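PDB 3DXI: putative aldolase from Bacteroides vulgatus ATCC 8482, which is of unknown function but is a putative aldolase of the HMGL-like family with a TIM-barrel fold. Local coordinates for residues A[122-127]-A[154-159]; A[92-97]-A[102-107]; A[233-238]-A[244-249]; A[199-204]-A[227-232]; A[8-13]-A[19-24]. All coordinates share one frame; numbering follows the deposited sequence.

Interaction 1: residues A[122-127]-A[154-159]; sequences AIKTMG and DKIADL
The Lys124 side chain lies over the carbonyl groups of Lys155 and Ile156, its CD, CE and NZ passing beside Ile156 O. Its CG stands trans to the backbone N (chi1 -151°), and the chain then bends at chi2 and again at chi4, which carries the amine toward the neighbouring loop. There NZ makes a weak hydrogen bond to Ile156 O at 3.3 Å, while Lys155 O stays 3.7 Å from the same nitrogen. Asp158 comes at the lysine from the opposite direction. Its OD2 lies 3.2 Å from Lys124 CE but 3.8 Å from Lys124 NZ, so the salt bridge is a long one, and the carboxylate meets the methylene more closely than the charge. The same OD2 accepts a hydrogen bond from the backbone N of Val130, which ties the acid to the start of strand 129-134. At the root of the lysine, CB touches Ile156 CG2 at 4.3 Å, a loose apolar contact beneath the polar end. In the TIM barrel this joins the C-terminal turn of helix 113-124, one of the outer helices, to the loop that leads into barrel strand 159-163. The helix is closed by a Schellman motif: Gly127 has a positive phi of 90°, and its N bonds back to Lys124 O at 3.1 Å. Thr125 turns its OG1 back to Ala122 O, 2.6 Å away. On the inner side of the helix, Ile123 packs against Ile104 and Ile106 of strand 103-108.

Interaction 2: residues A[92-97]-A[102-107]; sequences HLLLPI and DMIRIA
Ile104 points from strand 103-108 toward Leu94 of helix 90-94 and Ile97 just beyond it, within the beta-alpha-beta unit formed by strand 75-81, this helix and strand 103-108 of the TIM barrel. From its CB two branches diverge. CG2, trans to the backbone N, lies 4.1 Å from Leu94 CD1. The other branch begins with CG1, which stands trans to the carbonyl carbon (chi1 -55°) and has the same Leu94 CD1 as its neighbour, again at 4.1 Å. One methyl of the leucine therefore rests against the fork of the isoleucine. Farther out, the CD1 of Ile104 meets the other leucine methyl, CD2 of Leu94, at 3.6 Å, so the two side chains meet tip to tip. Ile97 also reaches toward this end from the turn after the helix, whose backbone is held by a 2.9 Å hydrogen bond from Ile97 N to Leu94 O. All three side chains are buried and the contact is purely apolar. Phe128 touches both Leu94 and Ile104, and Ile78 and Leu80 of strand 75-81 also pack on Ile104. At the tip, Ile97 CD1 lies 4.1 Å from Ile104 CD1.

Interaction 3: residues A[233-238]-A[244-249]; sequences LLLTYL and LNVDFN
This is a mainly apolar packing of a helix against the connection that follows it, on the outside of the barrel beside the second subunit. Leu244 is its centre. Its CG stands trans to the backbone N (chi1 -174°), and its CD2 lies against helix 231-241, 3.8 Å from Leu235 CD2 and 3.8 Å from Leu238 CB. Its backbone adds the one hydrogen bond between the segments: Leu244 N donates to Leu238 O over 3.2 Å. The bond is nearly straight at the hydrogen (173°), although the donor sits above the carbonyl plane, 45° out of it. Two residues on, Val246 sets CG2 against Leu235 CB at 4.1 Å, while its CG1 covers one face of the Phe248 ring, over the centre. The edge of that ring faces Thr236, with CE1 3.6 Å from Thr236 OG1, a hydroxyl that bonds to the carbonyl of Glu232 one turn back in its own helix. Pro37 packs on Leu235, Leu244 and Val246. The second subunit lies alongside, where its Ile301 packs on Phe248 and its Asn298 bonds to Asp247 and to the backbone N of Phe248. Asp247 is the N-cap of helix 248-265, its OD1 accepting a weak bond from Asn249 N. The short extended link and its capped end connect two consecutive helices, 231-241 and 248-265, that come after the last strand of the TIM barrel.

Interaction 4: residues A[199-204]-A[227-232]; sequences LGLINS and GNLKME
Gly200, the first residue of helix 200-209, passes its backbone close to Leu229, with a CA separation of 4.8 Å. Its carbonyl carbon lies 3.7 Å from Leu229 CD1; glycine adds no side chain here, so the backbone itself meets the leucine methyl. Next, the backbone N of Leu201 lies against that same methyl at 3.5 Å, and its CB approaches Leu229 CD1 at 3.9 Å. One turn further along the helix, Ser204 receives the other branch of the leucine: CD2 lies 3.1 Å from Ser204 OG and 3.7 Å from Ser204 CB. The leucine thus straddles the first turn of the helix, one methyl at its beginning and the other at the serine, an arrangement set up by a CG lying trans to the backbone N (chi1 161°). Behind Leu229 stands Ala217 of strand 214-217, so the residue fills the layer between the last barrel strand and an outer helix of the TIM barrel. Ser204 OG is turned back onto Gly200 O, to which it donates over 2.7 Å, and Ser204 N reaches that oxygen from the opposite face of its plane. With its proton committed inside the helix, the serine hydroxyl meets the leucine as a packing surface, and the contact between the segments is van der Waals packing, tight at the hydroxyl.

Interaction 5: residues A[8-13]-A[19-24]; sequences CTLRDG and WDFNSK
Trp19 supplies the hydrogen bond between the two segments: its indole NE1 donates to Arg11 O over 2.8 Å, with an angle of 167° at the hydrogen. The oxygen lies close to the indole plane, while the nitrogen is tilted 30° from the plane of the carbonyl. Trp19 CD1 also lies 3.6 Å from Leu10 O, which places the indole near two successive carbonyls of helix 9-13. Tyr45 of strand 40-45 meets the Trp19 ring with the two planes almost perpendicular. The apolar part belongs to Leu10 and Phe21. Leu10 CD2 sits over one face of the Phe21 ring, 3.8 Å from its centroid, in a CH-pi contact displaced toward the rim near CD2. Phe21 CE2 lies 3.6 Å from Leu10 O, and the ring directs its edge at Gly13, whose C is 4.2 Å from Phe21 CZ. Val26 and Leu261 pack on Phe21. Helix 9-13 follows the first strand, 4-7, of the TIM barrel, and residues 19-24 lead into helix 23-34, so the contact folds the first strand-to-helix connection onto itself. The charged pairs involve Arg11, whose side chain leaves the helix away from residues 19-24. Arg11 NH1 pairs with Asp12 OD1 at 2.7 Å, while Arg11 NE forms a salt bridge with Glu42, also on strand 40-45.

Overall arrangement
The five contacts are distributed around one eight-stranded TIM barrel. Interactions 1 and 2 adjoin, their centres 11 Å apart: Ile123 CG1 packs on Leu94 CD1 at 3.8 Å, joining two successive outer helices, 90-94 and 113-124. Interactions 3 and 4 share helix 231-241, with centres 13 Å apart, and Leu233 CG meets Leu201 CD2 at 3.6 Å; both also touch the second subunit. Interaction 4 lies across the chain's centre from interactions 1 and 2. Interaction 5 touches two of the others, interaction 2 where Arg105 and Arg11 both pair with Glu42, and interaction 4 where Asn228 adjoins Asp12. Interactions 1 and 3 are farthest apart, about 32 Å between centres.

Interaction 1: residues A[122-127]-A[154-159]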
# COMPACT_ATOMS: atom_id res chain seq x y z
N ALA A 122 13.34 -31.94 17.67
CA ALA A 122 13.50 -33.16 16.88
C ALA A 122 13.99 -32.86 15.46
O ALA A 122 14.83 -33.57 14.92
CB ALA A 122 12.18 -33.92 16.83
N ILE A 123 13.46 -31.80 14.86
CA ILE A 123 13.87 -31.42 13.50
C ILE A 123 15.34 -31.03 13.48
O ILE A 123 16.06 -31.29 12.52
CB ILE A 123 13.03 -30.23 12.98
CG1 ILE A 123 11.56 -30.65 12.81
CG2 ILE A 123 13.59 -29.74 11.65
CD1 ILE A 123 10.64 -29.52 12.39
N LYS A 124 15.80 -30.41 14.57
CA LYS A 124 17.18 -29.97 14.65
C LYS A 124 18.18 -31.13 14.66
O LYS A 124 19.29 -31.01 14.15
CB LYS A 124 17.39 -29.11 15.90
CG LYS A 124 18.48 -28.08 15.73
CD LYS A 124 18.08 -27.04 14.69
CE LYS A 124 19.26 -26.18 14.29
NZ LYS A 124 19.90 -25.59 15.50
N THR A 125 17.78 -32.27 15.24
CA THR A 125 18.67 -33.43 15.27
C THR A 125 18.81 -34.06 13.89
O THR A 125 19.69 -34.89 13.66
CB THR A 125 18.16 -34.50 16.27
OG1 THR A 125 16.86 -34.95 15.88
CG2 THR A 125 18.10 -33.94 17.68
N MSE A 126 17.94 -33.66 12.96
CA MSE A 126 18.00 -34.19 11.60
C MSE A 126 18.91 -33.34 10.71
O MSE A 126 19.12 -33.65 9.53
CB MSE A 126 16.58 -34.28 11.01
CG MSE A 126 15.70 -35.30 11.73
SE MSE A 126 13.88 -35.49 11.06
CE MSE A 126 14.29 -36.35 9.38
N GLY A 127 19.45 -32.27 11.28
CA GLY A 127 20.38 -31.43 10.54
C GLY A 127 19.81 -30.27 9.74
O GLY A 127 20.53 -29.65 8.96
N ASP A 154 16.35 -20.68 22.15
CA ASP A 154 17.70 -20.18 21.90
C ASP A 154 18.68 -21.14 21.23
O ASP A 154 19.50 -20.71 20.41
CB ASP A 154 18.32 -19.64 23.19
CG ASP A 154 17.79 -18.28 23.57
OD1 ASP A 154 17.25 -17.58 22.68
OD2 ASP A 154 17.91 -17.90 24.75
N LYS A 155 18.62 -22.42 21.57
CA LYS A 155 19.54 -23.39 20.97
C LYS A 155 18.95 -24.15 19.79
O LYS A 155 19.66 -24.92 19.14
CB LYS A 155 20.02 -24.40 22.03
CG LYS A 155 21.29 -24.00 22.76
CD LYS A 155 21.13 -22.68 23.48
CE LYS A 155 22.42 -22.28 24.18
NZ LYS A 155 22.28 -20.97 24.89
N ILE A 156 17.68 -23.92 19.49
CA ILE A 156 17.01 -24.61 18.39
C ILE A 156 16.70 -23.73 17.19
O ILE A 156 17.08 -24.04 16.06
CB ILE A 156 15.69 -25.26 18.84
CG1 ILE A 156 15.94 -26.29 19.94
CG2 ILE A 156 15.01 -25.92 17.65
CD1 ILE A 156 16.00 -25.72 21.32
N ALA A 157 15.98 -22.64 17.42
CA ALA A 157 15.59 -21.75 16.35
C ALA A 157 16.74 -21.10 15.58
O ALA A 157 17.75 -20.71 16.16
CB ALA A 157 14.67 -20.65 16.89
N ASP A 158 16.58 -21.03 14.26
CA ASP A 158 17.54 -20.39 13.38
C ASP A 158 16.84 -19.14 12.88
O ASP A 158 17.45 -18.26 12.27
CB ASP A 158 17.88 -21.31 12.21
CG ASP A 158 18.77 -22.45 12.62
OD1 ASP A 158 19.97 -22.19 12.84
OD2 ASP A 158 18.28 -23.59 12.74
N LEU A 159 15.54 -19.09 13.15
CA LEU A 159 14.71 -17.96 12.77
C LEU A 159 13.41 -17.94 13.57
O LEU A 159 12.73 -18.95 13.70
CB LEU A 159 14.37 -18.03 11.28
CG LEU A 159 13.31 -17.01 10.83
CD1 LEU A 159 13.84 -15.61 11.11
CD2 LEU A 159 12.97 -17.19 9.36

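Interaction 2: residues A[92-97]-A[102-107]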
# COMPACT_ATOMS: atom_id res chain seq x y z
N HIS A 92 8.64 -39.63 8.03
CA HIS A 92 8.18 -39.67 6.66
C HIS A 92 8.17 -38.29 6.01
O HIS A 92 8.43 -38.16 4.82
CB HIS A 92 6.78 -40.26 6.56
CG HIS A 92 6.39 -40.62 5.16
ND1 HIS A 92 5.08 -40.81 4.77
CD2 HIS A 92 7.14 -40.81 4.05
CE1 HIS A 92 5.04 -41.10 3.48
NE2 HIS A 92 6.28 -41.11 3.02
N LEU A 93 7.87 -37.26 6.80
CA LEU A 93 7.82 -35.89 6.29
C LEU A 93 9.16 -35.27 5.92
O LEU A 93 9.29 -34.64 4.87
CB LEU A 93 7.13 -34.97 7.31
CG LEU A 93 5.64 -35.16 7.59
CD1 LEU A 93 5.22 -34.30 8.76
CD2 LEU A 93 4.84 -34.80 6.34
N LEU A 94 10.17 -35.45 6.77
CA LEU A 94 11.47 -34.82 6.53
C LEU A 94 12.65 -35.71 6.14
O LEU A 94 13.53 -35.28 5.39
CB LEU A 94 11.85 -33.98 7.75
CG LEU A 94 10.78 -32.96 8.16
CD1 LEU A 94 11.24 -32.17 9.37
CD2 LEU A 94 10.53 -32.03 7.01
N LEU A 95 12.68 -36.93 6.65
CA LEU A 95 13.79 -37.84 6.36
C LEU A 95 14.09 -37.94 4.86
O LEU A 95 15.25 -37.90 4.45
CB LEU A 95 13.48 -39.22 6.94
CG LEU A 95 14.65 -40.05 7.46
CD1 LEU A 95 15.31 -39.34 8.64
CD2 LEU A 95 14.13 -41.42 7.89
N PRO A 96 13.05 -38.05 4.02
CA PRO A 96 13.31 -38.16 2.58
C PRO A 96 13.93 -36.93 1.93
O PRO A 96 14.48 -37.01 0.83
CB PRO A 96 11.93 -38.47 1.99
CG PRO A 96 11.21 -39.16 3.14
CD PRO A 96 11.63 -38.32 4.32
N ILE A 97 13.86 -35.78 2.60
CA ILE A 97 14.39 -34.55 2.01
C ILE A 97 15.69 -34.02 2.61
O ILE A 97 16.07 -32.88 2.34
CB ILE A 97 13.33 -33.41 2.04
CG1 ILE A 97 13.07 -32.97 3.48
CG2 ILE A 97 12.03 -33.89 1.41
CD1 ILE A 97 12.02 -31.87 3.60
N ASP A 102 17.20 -26.82 3.06
CA ASP A 102 18.01 -26.19 4.09
C ASP A 102 17.28 -25.90 5.38
O ASP A 102 17.78 -26.20 6.47
CB ASP A 102 18.59 -24.89 3.55
CG ASP A 102 19.46 -25.11 2.33
OD1 ASP A 102 20.58 -25.63 2.50
OD2 ASP A 102 19.01 -24.79 1.20
N MSE A 103 16.09 -25.33 5.26
CA MSE A 103 15.31 -24.96 6.43
C MSE A 103 13.88 -25.47 6.44
O MSE A 103 13.21 -25.53 5.41
CB MSE A 103 15.29 -23.44 6.56
CG MSE A 103 14.42 -22.93 7.69
SE MSE A 103 14.26 -20.99 7.63
CE MSE A 103 15.90 -20.53 8.59
N ILE A 104 13.43 -25.84 7.63
CA ILE A 104 12.08 -26.32 7.84
C ILE A 104 11.40 -25.25 8.68
O ILE A 104 11.80 -25.00 9.82
CB ILE A 104 12.06 -27.64 8.64
CG1 ILE A 104 12.93 -28.70 7.94
CG2 ILE A 104 10.63 -28.13 8.79
CD1 ILE A 104 12.50 -29.04 6.52
N ARG A 105 10.40 -24.59 8.11
CA ARG A 105 9.68 -23.57 8.86
C ARG A 105 8.42 -24.20 9.41
O ARG A 105 7.81 -25.04 8.76
CB ARG A 105 9.32 -22.39 7.98
CG ARG A 105 10.50 -21.64 7.42
CD ARG A 105 9.99 -20.55 6.53
NE ARG A 105 10.09 -19.24 7.15
CZ ARG A 105 9.41 -18.17 6.75
NH1 ARG A 105 8.56 -18.25 5.73
NH2 ARG A 105 9.63 -17.02 7.34
N ILE A 106 8.04 -23.79 10.62
CA ILE A 106 6.86 -24.34 11.27
C ILE A 106 5.81 -23.25 11.49
O ILE A 106 6.10 -22.23 12.10
CB ILE A 106 7.25 -24.93 12.65
CG1 ILE A 106 8.43 -25.89 12.47
CG2 ILE A 106 6.05 -25.64 13.26
CD1 ILE A 106 9.04 -26.39 13.77
N ALA A 107 4.60 -23.47 10.97
CA ALA A 107 3.52 -22.51 11.17
C ALA A 107 2.98 -22.83 12.55
O ALA A 107 2.42 -23.90 12.77
CB ALA A 107 2.43 -22.70 10.12

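Interaction 3: residues A[233-238]-A[244-249]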
# COMPACT_ATOMS: atom_id res chain seq x y z
N LEU A 233 8.08 -4.55 -4.61
CA LEU A 233 8.00 -3.25 -3.93
C LEU A 233 9.14 -3.14 -2.93
O LEU A 233 9.76 -2.08 -2.79
CB LEU A 233 6.66 -3.08 -3.22
CG LEU A 233 6.46 -1.74 -2.50
CD1 LEU A 233 6.72 -0.59 -3.46
CD2 LEU A 233 5.04 -1.65 -1.97
N LEU A 234 9.42 -4.23 -2.23
CA LEU A 234 10.50 -4.26 -1.24
C LEU A 234 11.83 -3.98 -1.92
O LEU A 234 12.57 -3.09 -1.50
CB LEU A 234 10.56 -5.62 -0.55
CG LEU A 234 11.70 -5.89 0.43
CD1 LEU A 234 11.69 -4.87 1.57
CD2 LEU A 234 11.56 -7.31 0.98
N LEU A 235 12.13 -4.73 -2.98
CA LEU A 235 13.39 -4.58 -3.71
C LEU A 235 13.54 -3.20 -4.34
O LEU A 235 14.63 -2.63 -4.34
CB LEU A 235 13.51 -5.64 -4.80
CG LEU A 235 13.56 -7.09 -4.32
CD1 LEU A 235 13.76 -8.02 -5.51
CD2 LEU A 235 14.70 -7.27 -3.32
N THR A 236 12.46 -2.66 -4.89
CA THR A 236 12.54 -1.33 -5.48
C THR A 236 12.92 -0.31 -4.40
O THR A 236 13.81 0.51 -4.61
CB THR A 236 11.20 -0.92 -6.12
OG1 THR A 236 10.97 -1.73 -7.28
CG2 THR A 236 11.25 0.54 -6.55
N TYR A 237 12.25 -0.39 -3.25
CA TYR A 237 12.52 0.53 -2.15
C TYR A 237 13.96 0.41 -1.64
O TYR A 237 14.65 1.42 -1.46
CB TYR A 237 11.57 0.28 -0.98
CG TYR A 237 11.57 1.40 0.04
CD1 TYR A 237 10.67 2.46 -0.05
CD2 TYR A 237 12.52 1.43 1.07
CE1 TYR A 237 10.70 3.52 0.84
CE2 TYR A 237 12.56 2.49 1.98
CZ TYR A 237 11.65 3.53 1.85
OH TYR A 237 11.67 4.60 2.72
N LEU A 238 14.40 -0.82 -1.40
CA LEU A 238 15.75 -1.07 -0.91
C LEU A 238 16.82 -0.64 -1.91
O LEU A 238 17.90 -0.20 -1.52
CB LEU A 238 15.93 -2.55 -0.55
CG LEU A 238 15.03 -3.09 0.57
CD1 LEU A 238 15.31 -4.58 0.79
CD2 LEU A 238 15.28 -2.32 1.86
N LEU A 244 20.67 -1.48 -2.31
CA LEU A 244 20.61 -2.88 -2.72
C LEU A 244 20.62 -2.99 -4.24
O LEU A 244 19.73 -2.48 -4.90
CB LEU A 244 19.34 -3.55 -2.18
CG LEU A 244 19.21 -5.06 -2.39
CD1 LEU A 244 20.26 -5.77 -1.54
CD2 LEU A 244 17.82 -5.53 -2.01
N ASN A 245 21.63 -3.66 -4.79
CA ASN A 245 21.67 -3.84 -6.23
C ASN A 245 20.59 -4.82 -6.65
O ASN A 245 20.46 -5.90 -6.07
CB ASN A 245 23.04 -4.35 -6.69
CG ASN A 245 23.08 -4.66 -8.17
OD1 ASN A 245 22.56 -3.90 -9.00
ND2 ASN A 245 23.70 -5.79 -8.53
N VAL A 246 19.80 -4.45 -7.65
CA VAL A 246 18.72 -5.29 -8.15
C VAL A 246 18.66 -5.33 -9.67
O VAL A 246 18.82 -4.31 -10.34
CB VAL A 246 17.35 -4.77 -7.65
CG1 VAL A 246 16.21 -5.56 -8.29
CG2 VAL A 246 17.27 -4.88 -6.14
N ASP A 247 18.42 -6.52 -10.22
CA ASP A 247 18.29 -6.68 -11.67
C ASP A 247 16.80 -6.54 -11.95
O ASP A 247 16.04 -7.50 -11.82
CB ASP A 247 18.75 -8.05 -12.15
CG ASP A 247 18.66 -8.20 -13.66
OD1 ASP A 247 17.84 -7.49 -14.28
OD2 ASP A 247 19.41 -9.01 -14.23
N PHE A 248 16.40 -5.33 -12.32
CA PHE A 248 15.00 -5.04 -12.59
C PHE A 248 14.44 -5.71 -13.84
O PHE A 248 13.23 -5.89 -13.95
CB PHE A 248 14.82 -3.53 -12.65
CG PHE A 248 14.95 -2.87 -11.30
CD1 PHE A 248 13.91 -2.93 -10.39
CD2 PHE A 248 16.13 -2.22 -10.94
CE1 PHE A 248 14.03 -2.35 -9.13
CE2 PHE A 248 16.27 -1.63 -9.68
CZ PHE A 248 15.22 -1.70 -8.77
N ASN A 249 15.32 -6.08 -14.77
CA ASN A 249 14.87 -6.74 -15.98
C ASN A 249 14.28 -8.08 -15.57
O ASN A 249 13.18 -8.44 -16.00
CB ASN A 249 16.04 -6.94 -16.96
CG ASN A 249 16.43 -5.64 -17.67
OD1 ASN A 249 16.00 -4.56 -17.28
ND2 ASN A 249 17.27 -5.76 -18.70

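Interaction 4: residues A[199-204]-A[227-232]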
# COMPACT_ATOMS: atom_id res chain seq x y z
N LEU A 199 0.34 -1.81 4.66
CA LEU A 199 1.42 -1.37 5.53
C LEU A 199 2.58 -2.38 5.46
O LEU A 199 3.56 -2.27 6.20
CB LEU A 199 0.93 -1.23 6.97
CG LEU A 199 -0.08 -0.12 7.29
CD1 LEU A 199 -0.45 -0.17 8.77
CD2 LEU A 199 0.53 1.24 6.93
N GLY A 200 2.46 -3.35 4.56
CA GLY A 200 3.51 -4.35 4.42
C GLY A 200 4.89 -3.75 4.19
O GLY A 200 5.84 -4.11 4.87
N LEU A 201 5.00 -2.82 3.24
CA LEU A 201 6.29 -2.22 2.95
C LEU A 201 6.83 -1.40 4.12
O LEU A 201 7.94 -1.64 4.59
CB LEU A 201 6.22 -1.32 1.71
CG LEU A 201 7.52 -0.56 1.39
CD1 LEU A 201 8.62 -1.53 0.98
CD2 LEU A 201 7.27 0.44 0.28
N ILE A 202 6.05 -0.44 4.61
CA ILE A 202 6.53 0.40 5.70
C ILE A 202 6.81 -0.37 6.99
O ILE A 202 7.75 -0.03 7.71
CB ILE A 202 5.58 1.60 5.98
CG1 ILE A 202 6.30 2.60 6.88
CG2 ILE A 202 4.27 1.14 6.61
CD1 ILE A 202 7.66 3.06 6.32
N ASN A 203 6.02 -1.40 7.28
CA ASN A 203 6.27 -2.20 8.48
C ASN A 203 7.62 -2.92 8.31
O ASN A 203 8.43 -2.98 9.23
CB ASN A 203 5.19 -3.27 8.71
CG ASN A 203 3.90 -2.70 9.28
OD1 ASN A 203 3.91 -1.69 9.97
ND2 ASN A 203 2.80 -3.38 9.02
N SER A 204 7.84 -3.47 7.12
CA SER A 204 9.08 -4.19 6.83
C SER A 204 10.30 -3.27 6.87
O SER A 204 11.33 -3.61 7.46
CB SER A 204 8.99 -4.88 5.46
OG SER A 204 7.87 -5.76 5.41
N GLY A 227 -3.28 -10.71 0.57
CA GLY A 227 -1.92 -11.08 0.19
C GLY A 227 -0.81 -10.61 1.10
O GLY A 227 -1.04 -10.15 2.22
N ASN A 228 0.42 -10.73 0.60
CA ASN A 228 1.62 -10.36 1.34
C ASN A 228 2.30 -9.11 0.79
O ASN A 228 1.81 -8.48 -0.15
CB ASN A 228 2.63 -11.51 1.29
CG ASN A 228 2.06 -12.81 1.79
OD1 ASN A 228 1.89 -13.76 1.02
ND2 ASN A 228 1.77 -12.88 3.07
N LEU A 229 3.42 -8.75 1.40
CA LEU A 229 4.19 -7.61 0.93
C LEU A 229 4.68 -8.02 -0.45
O LEU A 229 5.12 -9.15 -0.65
CB LEU A 229 5.40 -7.38 1.85
CG LEU A 229 6.56 -6.55 1.31
CD1 LEU A 229 6.09 -5.15 0.94
CD2 LEU A 229 7.64 -6.48 2.37
N LYS A 230 4.58 -7.11 -1.42
CA LYS A 230 5.03 -7.40 -2.78
C LYS A 230 6.56 -7.33 -2.82
O LYS A 230 7.16 -6.28 -2.56
CB LYS A 230 4.42 -6.40 -3.77
CG LYS A 230 2.90 -6.51 -3.85
CD LYS A 230 2.31 -5.73 -5.01
CE LYS A 230 2.21 -4.25 -4.71
NZ LYS A 230 0.92 -3.72 -5.23
N MSE A 231 7.18 -8.46 -3.15
CA MSE A 231 8.63 -8.54 -3.21
C MSE A 231 9.20 -7.44 -4.10
O MSE A 231 10.20 -6.82 -3.75
CB MSE A 231 9.07 -9.92 -3.72
CG MSE A 231 10.58 -10.09 -3.86
SE MSE A 231 11.52 -9.91 -2.16
CE MSE A 231 11.34 -11.75 -1.55
N GLU A 232 8.57 -7.20 -5.24
CA GLU A 232 9.04 -6.17 -6.16
C GLU A 232 9.03 -4.79 -5.51
O GLU A 232 9.86 -3.94 -5.83
CB GLU A 232 8.20 -6.14 -7.45
CG GLU A 232 6.71 -5.86 -7.22
CD GLU A 232 5.90 -7.13 -7.10
OE1 GLU A 232 6.45 -8.14 -6.60
OE2 GLU A 232 4.72 -7.11 -7.49

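Interaction 5: residues A[8-13]-A[19-24]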
# COMPACT_ATOMS: atom_id res chain seq x y z
N CYS A 8 8.30 -16.46 -0.48
CA CYS A 8 7.45 -17.63 -0.31
C CYS A 8 6.27 -17.66 -1.28
O CYS A 8 5.20 -18.15 -0.94
CB CYS A 8 6.94 -17.71 1.14
SG CYS A 8 6.17 -16.20 1.80
N THR A 9 6.49 -17.16 -2.49
CA THR A 9 5.45 -17.12 -3.51
C THR A 9 4.70 -18.44 -3.72
O THR A 9 3.47 -18.48 -3.59
CB THR A 9 6.05 -16.68 -4.88
OG1 THR A 9 6.75 -15.44 -4.72
CG2 THR A 9 4.95 -16.50 -5.91
N LEU A 10 5.42 -19.51 -4.03
CA LEU A 10 4.79 -20.81 -4.28
C LEU A 10 4.05 -21.42 -3.09
O LEU A 10 2.98 -22.01 -3.25
CB LEU A 10 5.82 -21.82 -4.80
CG LEU A 10 6.56 -21.44 -6.09
CD1 LEU A 10 7.46 -22.58 -6.51
CD2 LEU A 10 5.55 -21.12 -7.20
N ARG A 11 4.63 -21.28 -1.90
CA ARG A 11 4.04 -21.84 -0.69
C ARG A 11 2.78 -21.09 -0.27
O ARG A 11 1.75 -21.69 0.05
CB ARG A 11 5.07 -21.81 0.45
CG ARG A 11 4.63 -22.52 1.74
CD ARG A 11 3.74 -21.64 2.61
NE ARG A 11 4.46 -20.52 3.21
CZ ARG A 11 3.91 -19.62 4.02
NH1 ARG A 11 2.63 -19.71 4.34
NH2 ARG A 11 4.64 -18.64 4.52
N ASP A 12 2.88 -19.76 -0.27
CA ASP A 12 1.78 -18.91 0.14
C ASP A 12 0.77 -18.61 -0.97
O ASP A 12 -0.40 -18.37 -0.71
CB ASP A 12 2.35 -17.60 0.69
CG ASP A 12 1.76 -17.23 2.03
OD1 ASP A 12 1.21 -18.12 2.71
OD2 ASP A 12 1.86 -16.04 2.40
N GLY A 13 1.23 -18.63 -2.22
CA GLY A 13 0.34 -18.35 -3.32
C GLY A 13 -0.37 -19.57 -3.88
O GLY A 13 -1.34 -19.44 -4.63
N TRP A 19 -1.99 -25.42 -5.04
CA TRP A 19 -0.55 -25.59 -4.97
C TRP A 19 0.02 -26.31 -6.20
O TRP A 19 1.07 -26.94 -6.14
CB TRP A 19 -0.17 -26.33 -3.69
CG TRP A 19 -0.24 -25.44 -2.49
CD1 TRP A 19 0.75 -24.60 -2.04
CD2 TRP A 19 -1.38 -25.19 -1.66
NE1 TRP A 19 0.28 -23.84 -0.99
CE2 TRP A 19 -1.03 -24.19 -0.74
CE3 TRP A 19 -2.68 -25.72 -1.62
CZ2 TRP A 19 -1.92 -23.70 0.22
CZ3 TRP A 19 -3.57 -25.24 -0.66
CH2 TRP A 19 -3.19 -24.23 0.24
N ASP A 20 -0.70 -26.22 -7.31
CA ASP A 20 -0.22 -26.81 -8.54
C ASP A 20 0.38 -25.70 -9.37
O ASP A 20 -0.21 -24.63 -9.53
CB ASP A 20 -1.35 -27.48 -9.33
CG ASP A 20 -1.70 -28.86 -8.80
OD1 ASP A 20 -0.76 -29.68 -8.62
OD2 ASP A 20 -2.90 -29.13 -8.56
N PHE A 21 1.58 -25.94 -9.87
CA PHE A 21 2.30 -24.99 -10.69
C PHE A 21 3.04 -25.83 -11.71
O PHE A 21 3.77 -26.75 -11.35
CB PHE A 21 3.30 -24.19 -9.86
CG PHE A 21 2.67 -23.19 -8.93
CD1 PHE A 21 2.03 -22.06 -9.43
CD2 PHE A 21 2.71 -23.38 -7.56
CE1 PHE A 21 1.44 -21.13 -8.57
CE2 PHE A 21 2.13 -22.46 -6.69
CZ PHE A 21 1.49 -21.33 -7.20
N ASN A 22 2.82 -25.53 -12.99
CA ASN A 22 3.47 -26.26 -14.07
C ASN A 22 4.96 -25.91 -14.10
O ASN A 22 5.36 -24.83 -13.67
CB ASN A 22 2.79 -25.89 -15.39
CG ASN A 22 1.32 -26.33 -15.41
OD1 ASN A 22 0.46 -25.66 -16.00
ND2 ASN A 22 1.03 -27.46 -14.78
N SER A 23 5.78 -26.85 -14.59
CA SER A 23 7.23 -26.69 -14.64
C SER A 23 7.72 -25.40 -15.30
O SER A 23 8.79 -24.89 -14.94
CB SER A 23 7.88 -27.89 -15.34
OG SER A 23 7.69 -27.81 -16.75
N LYS A 24 6.97 -24.88 -16.26
CA LYS A 24 7.40 -23.66 -16.92
C LYS A 24 7.40 -22.48 -15.94
O LYS A 24 8.34 -21.68 -15.92
CB LYS A 24 6.51 -23.36 -18.13
CG LYS A 24 6.99 -24.04 -19.42
CD LYS A 24 7.27 -25.53 -19.23
CE LYS A 24 7.52 -26.24 -20.57
NZ LYS A 24 7.89 -27.68 -20.42